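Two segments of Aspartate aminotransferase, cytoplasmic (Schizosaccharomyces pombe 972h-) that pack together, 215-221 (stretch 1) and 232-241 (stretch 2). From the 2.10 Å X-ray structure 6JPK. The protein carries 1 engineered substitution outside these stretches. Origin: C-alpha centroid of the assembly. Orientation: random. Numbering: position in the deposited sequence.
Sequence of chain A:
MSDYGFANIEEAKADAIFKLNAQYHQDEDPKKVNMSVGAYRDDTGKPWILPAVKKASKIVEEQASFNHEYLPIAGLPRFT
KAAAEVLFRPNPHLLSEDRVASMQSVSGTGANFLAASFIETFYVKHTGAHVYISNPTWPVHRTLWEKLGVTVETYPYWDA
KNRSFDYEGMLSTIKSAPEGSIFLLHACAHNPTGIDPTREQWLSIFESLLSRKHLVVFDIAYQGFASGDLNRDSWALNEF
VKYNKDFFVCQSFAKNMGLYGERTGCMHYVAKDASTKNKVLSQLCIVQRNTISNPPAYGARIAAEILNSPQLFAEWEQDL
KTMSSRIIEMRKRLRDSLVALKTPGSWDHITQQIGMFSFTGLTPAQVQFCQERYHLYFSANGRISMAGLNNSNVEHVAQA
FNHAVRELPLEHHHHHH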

ATOM      1  N   LEU A 215      17.229  19.941   6.637  1.00  9.29           N
ATOM      2  CA  LEU A 215      16.368  18.901   7.190  1.00  9.02           C
ATOM      3  C   LEU A 215      16.802  17.542   6.635  1.00  9.22           C
ATOM      4  O   LEU A 215      16.928  17.377   5.415  1.00  8.48           O
ATOM      5  CB  LEU A 215      14.900  19.187   6.852  1.00  9.00           C
ATOM      6  CG  LEU A 215      13.915  18.073   7.202  1.00 12.92           C
ATOM      7  CD1 LEU A 215      13.954  17.806   8.696  1.00  8.82           C
ATOM      8  CD2 LEU A 215      12.506  18.435   6.759  1.00 13.20           C
ATOM      9  N   VAL A 216      17.025  16.572   7.522  1.00  8.49           N
ATOM     10  CA  VAL A 216      17.625  15.289   7.147  1.00  8.20           C
ATOM     11  C   VAL A 216      16.558  14.199   7.088  1.00  7.91           C
ATOM     12  O   VAL A 216      15.765  14.037   8.031  1.00  7.94           O
ATOM     13  CB  VAL A 216      18.753  14.909   8.122  1.00  8.30           C
ATOM     14  CG1 VAL A 216      19.189  13.466   7.896  1.00 10.11           C
ATOM     15  CG2 VAL A 216      19.950  15.862   7.940  1.00  8.58           C
ATOM     16  N   VAL A 217      16.543  13.456   5.978  1.00  7.66           N
ATOM     17  CA  VAL A 217      15.744  12.246   5.795  1.00 11.38           C
ATOM     18  C   VAL A 217      16.708  11.106   5.465  1.00 11.02           C
ATOM     19  O   VAL A 217      17.391  11.149   4.435  1.00  7.18           O
ATOM     20  CB  VAL A 217      14.702  12.398   4.670  1.00  7.28           C
ATOM     21  CG1 VAL A 217      13.876  11.117   4.527  1.00  7.03           C
ATOM     22  CG2 VAL A 217      13.821  13.620   4.898  1.00  8.89           C
ATOM     23  N   PHE A 218      16.790  10.116   6.351  1.00  7.16           N
ATOM     24  CA  PHE A 218      17.580   8.913   6.100  1.00  8.31           C
ATOM     25  C   PHE A 218      16.721   7.854   5.428  1.00  7.50           C
ATOM     26  O   PHE A 218      15.601   7.581   5.868  1.00  6.76           O
ATOM     27  CB  PHE A 218      18.144   8.325   7.392  1.00  7.13           C
ATOM     28  CG  PHE A 218      19.320   9.068   7.953  1.00  9.19           C
ATOM     29  CD1 PHE A 218      20.572   8.923   7.394  1.00  7.58           C
ATOM     30  CD2 PHE A 218      19.175   9.871   9.076  1.00 11.20           C
ATOM     31  CE1 PHE A 218      21.671   9.597   7.928  1.00 10.23           C
ATOM     32  CE2 PHE A 218      20.265  10.550   9.621  1.00 12.17           C
ATOM     33  CZ  PHE A 218      21.514  10.412   9.043  1.00 10.75           C
ATOM     34  N   ASP A 219      17.254   7.247   4.382  1.00  7.84           N
ATOM     35  CA  ASP A 219      16.681   6.041   3.793  1.00 10.36           C
ATOM     36  C   ASP A 219      17.537   4.861   4.240  1.00 12.28           C
ATOM     37  O   ASP A 219      18.745   4.836   3.975  1.00 12.44           O
ATOM     38  CB  ASP A 219      16.650   6.152   2.269  1.00 20.13           C
ATOM     39  CG  ASP A 219      15.696   5.144   1.624  1.00 34.77           C
ATOM     40  OD1 ASP A 219      15.644   3.977   2.072  1.00 38.69           O
ATOM     41  OD2 ASP A 219      14.993   5.523   0.664  1.00 38.34           O
ATOM     42  N   ILE A 220      16.943   3.905   4.956  1.00  8.03           N
ATOM     43  CA  ILE A 220      17.684   2.742   5.443  1.00  7.48           C
ATOM     44  C   ILE A 220      16.955   1.487   4.955  1.00  8.50           C
ATOM     45  O   ILE A 220      16.054   0.955   5.614  1.00  7.39           O
ATOM     46  CB  ILE A 220      17.888   2.753   6.965  1.00  8.86           C
ATOM     47  CG1 ILE A 220      18.719   1.547   7.406  1.00 11.34           C
ATOM     48  CG2 ILE A 220      16.576   2.864   7.750  1.00 10.80           C
ATOM     49  CD1 ILE A 220      19.475   1.784   8.712  1.00 11.27           C
ATOM     50  N   ALA A 221      17.356   1.003   3.787  1.00  7.89           N
ATOM     51  CA  ALA A 221      16.755  -0.170   3.174  1.00 10.36           C
ATOM     52  C   ALA A 221      17.568  -1.445   3.365  1.00 12.65           C
ATOM     53  O   ALA A 221      17.082  -2.520   3.001  1.00 12.34           O
ATOM     54  CB  ALA A 221      16.554   0.077   1.674  1.00 11.94           C
ATOM     55  N   ARG A 232      26.230  -1.748  13.277  1.00  9.00           N
ATOM     56  CA  ARG A 232      27.148  -1.133  12.318  1.00  8.57           C
ATOM     57  C   ARG A 232      26.384  -0.478  11.175  1.00  8.24           C
ATOM     58  O   ARG A 232      26.726   0.627  10.740  1.00  8.20           O
ATOM     59  CB  ARG A 232      28.117  -2.180  11.766  1.00 13.35           C
ATOM     60  CG  ARG A 232      29.119  -1.649  10.742  1.00 20.53           C
ATOM     61  CD  ARG A 232      29.995  -2.793  10.211  1.00 29.32           C
ATOM     62  NE  ARG A 232      30.596  -3.549  11.309  1.00 41.15           N
ATOM     63  CZ  ARG A 232      31.071  -4.792  11.211  1.00 49.23           C
ATOM     64  NH1 ARG A 232      31.016  -5.447  10.054  1.00 50.41           N
ATOM     65  NH2 ARG A 232      31.594  -5.385  12.281  1.00 51.32           N
ATOM     66  N   ASP A 233      25.348  -1.143  10.669  1.00  8.03           N
ATOM     67  CA  ASP A 233      24.649  -0.596   9.510  1.00 11.34           C
ATOM     68  C   ASP A 233      23.756   0.587   9.870  1.00 11.80           C
ATOM     69  O   ASP A 233      23.473   1.413   8.997  1.00 11.77           O
ATOM     70  CB  ASP A 233      23.849  -1.698   8.812  1.00 10.03           C
ATOM     71  CG  ASP A 233      24.756  -2.719   8.118  1.00 13.90           C
ATOM     72  OD1 ASP A 233      25.989  -2.486   8.093  1.00 11.05           O
ATOM     73  OD2 ASP A 233      24.249  -3.752   7.619  1.00 10.76           O
ATOM     74  N   SER A 234      23.345   0.714  11.132  1.00 10.43           N
ATOM     75  CA  SER A 234      22.595   1.876  11.597  1.00 11.87           C
ATOM     76  C   SER A 234      23.487   2.935  12.248  1.00 11.25           C
ATOM     77  O   SER A 234      22.966   3.869  12.873  1.00 11.08           O
ATOM     78  CB  SER A 234      21.498   1.445  12.583  1.00  7.78           C
ATOM     79  OG  SER A 234      22.057   0.927  13.788  1.00  8.05           O
ATOM     80  N   TRP A 235      24.809   2.825  12.093  1.00  8.12           N
ATOM     81  CA  TRP A 235      25.732   3.726  12.786  1.00 13.20           C
ATOM     82  C   TRP A 235      25.459   5.193  12.459  1.00 10.05           C
ATOM     83  O   TRP A 235      25.476   6.048  13.353  1.00  8.82           O
ATOM     84  CB  TRP A 235      27.189   3.377  12.438  1.00  8.55           C
ATOM     85  CG  TRP A 235      28.150   4.327  13.114  1.00 10.32           C
ATOM     86  CD1 TRP A 235      28.693   4.193  14.358  1.00 13.17           C
ATOM     87  CD2 TRP A 235      28.621   5.586  12.602  1.00 10.61           C
ATOM     88  NE1 TRP A 235      29.498   5.280  14.643  1.00 13.17           N
ATOM     89  CE2 TRP A 235      29.471   6.145  13.579  1.00 12.65           C
ATOM     90  CE3 TRP A 235      28.417   6.284  11.403  1.00 15.54           C
ATOM     91  CZ2 TRP A 235      30.110   7.386  13.403  1.00 14.30           C
ATOM     92  CZ3 TRP A 235      29.058   7.519  11.228  1.00 16.79           C
ATOM     93  CH2 TRP A 235      29.896   8.050  12.225  1.00 13.71           C
ATOM     94  N   ALA A 236      25.224   5.509  11.180  1.00  8.14           N
ATOM     95  CA  ALA A 236      25.044   6.903  10.782  1.00 10.77           C
ATOM     96  C   ALA A 236      23.797   7.507  11.414  1.00 11.26           C
ATOM     97  O   ALA A 236      23.822   8.660  11.862  1.00 10.15           O
ATOM     98  CB  ALA A 236      24.980   7.016   9.255  1.00 10.17           C
ATOM     99  N   LEU A 237      22.693   6.745  11.436  1.00  9.60           N
ATOM    100  CA  LEU A 237      21.473   7.152  12.123  1.00 13.65           C
ATOM    101  C   LEU A 237      21.734   7.508  13.572  1.00 13.85           C
ATOM    102  O   LEU A 237      21.274   8.543  14.069  1.00 13.24           O
ATOM    103  CB  LEU A 237      20.446   6.021  12.091  1.00 17.87           C
ATOM    104  CG  LEU A 237      19.307   6.072  11.105  1.00 20.40           C
ATOM    105  CD1 LEU A 237      19.890   6.113   9.713  1.00 22.51           C
ATOM    106  CD2 LEU A 237      18.449   4.835  11.327  1.00 15.42           C
ATOM    107  N   ASN A 238      22.415   6.617  14.286  1.00  8.38           N
ATOM    108  CA  ASN A 238      22.608   6.818  15.712  1.00  8.70           C
ATOM    109  C   ASN A 238      23.627   7.910  15.988  1.00  8.98           C
ATOM    110  O   ASN A 238      23.556   8.575  17.029  1.00  9.58           O
ATOM    111  CB  ASN A 238      23.000   5.494  16.364  1.00  8.78           C
ATOM    112  CG  ASN A 238      21.801   4.565  16.502  1.00 11.78           C
ATOM    113  OD1 ASN A 238      20.960   4.747  17.385  1.00 11.42           O
ATOM    114  ND2 ASN A 238      21.690   3.608  15.607  1.00  8.39           N
ATOM    115  N   GLU A 239      24.568   8.119  15.074  1.00  8.94           N
ATOM    116  CA  GLU A 239      25.479   9.246  15.248  1.00 11.03           C
ATOM    117  C   GLU A 239      24.729  10.565  15.128  1.00 12.35           C
ATOM    118  O   GLU A 239      24.972  11.502  15.903  1.00 11.56           O
ATOM    119  CB  GLU A 239      26.614   9.173  14.229  1.00  9.18           C
ATOM    120  CG  GLU A 239      27.819  10.032  14.595  1.00 22.60           C
ATOM    121  CD  GLU A 239      28.554   9.536  15.854  1.00 26.86           C
ATOM    122  OE1 GLU A 239      28.332   8.378  16.308  1.00 28.49           O
ATOM    123  OE2 GLU A 239      29.363  10.316  16.390  1.00 28.06           O
ATOM    124  N   PHE A 240      23.788  10.644  14.179  1.00  8.97           N
ATOM    125  CA  PHE A 240      23.047  11.881  13.979  1.00  9.02           C
ATOM    126  C   PHE A 240      22.189  12.221  15.190  1.00  9.21           C
ATOM    127  O   PHE A 240      21.968  13.406  15.470  1.00  9.45           O
ATOM    128  CB  PHE A 240      22.195  11.793  12.707  1.00  8.69           C
ATOM    129  CG  PHE A 240      21.628  13.117  12.273  1.00 13.30           C
ATOM    130  CD1 PHE A 240      22.435  14.061  11.662  1.00 14.61           C
ATOM    131  CD2 PHE A 240      20.294  13.423  12.487  1.00 12.26           C
ATOM    132  CE1 PHE A 240      21.927  15.293  11.271  1.00 15.53           C
ATOM    133  CE2 PHE A 240      19.773  14.658  12.097  1.00 15.40           C
ATOM    134  CZ  PHE A 240      20.588  15.594  11.490  1.00 15.24           C
ATOM    135  N   VAL A 241      21.736  11.210  15.940  1.00 10.27           N
ATOM    136  CA  VAL A 241      20.922  11.461  17.134  1.00 10.15           C
ATOM    137  C   VAL A 241      21.644  12.380  18.113  1.00 11.02           C
ATOM    138  O   VAL A 241      21.009  13.199  18.793  1.00 12.66           O
ATOM    139  CB  VAL A 241      20.530  10.131  17.814  1.00 10.24           C
ATOM    140  CG1 VAL A 241      19.811  10.406  19.154  1.00 10.42           C
ATOM    141  CG2 VAL A 241      19.643   9.294  16.897  1.00  8.89           C
TER

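A β-strand laid against a helix is a standard way of building the interior of an α/β protein, and this pair from an aminotransferase shows how little polar chemistry the arrangement needs. Strand 215-220 and helix 235-241 run nearly antiparallel, at 156°, with their axes 10.1 Å apart at closest approach. No hydrogen bond crosses between the stretches. Mostly apolar side chains fill the gap, burying 353 Å² in total.

The strand supplies its half through alternation. Leu215 sends its CA-to-CB bond away from the helix and makes no contact, whereas Val216 points toward it. Val216, in the t rotamer, brings CG2 to 3.6 Å from CZ of Phe240, and its CG1 lies over one face of that ring. A short branched side chain suits this end of the contact, where the CA atoms of Val216 and Phe240 are 9.4 Å apart and the long aromatic side chain of Phe240 spans much of the distance.

Val217 is out of reach, and Phe218 then provides the centrepiece, with 89 Å² covered by stretch 2, the largest share of any residue here. Its flat ring offers different surfaces to different neighbours. Over one face sits Leu237, whose CD1 is 3.9 Å from the centroid of the Phe218 ring and only 26° off the ring normal, a CH-π contact; the same CD1 approaches CG of Phe218 to 3.5 Å. The CA-to-CB bond of Leu237 points sideways, but the end of the side chain comes nearer the strand, with chi1 at -101°, between the usual wells. At the ring's edge, CE2 of Phe218 meets CB of Phe240 at 3.8 Å. The edge of the Phe218 ring is turned toward the face of the Phe240 ring in an offset edge-to-face pair, with ring centroids 5.8 Å apart and planes at 74°. The small side chain of Ala236 also points toward the strand, its CB 4.4 Å from CE1 of Phe218.

Asp219 points away and is partly exposed, its OD2 hydrogen-bonded elsewhere in the structure; a carboxylate is thus kept out of the apolar layer. Ile220 returns to the helix side. With both chi angles in t, it extends CD1 to 4.1 Å from CD2 of Leu237 and 4.0 Å from the backbone O of Asp233. Ile220 CD1 also lies 4.4 Å from CB of Ser234, at the break between two helical segments. There the O of Ser234 accepts a bond from ND2 of Asn238 at 3.0 Å.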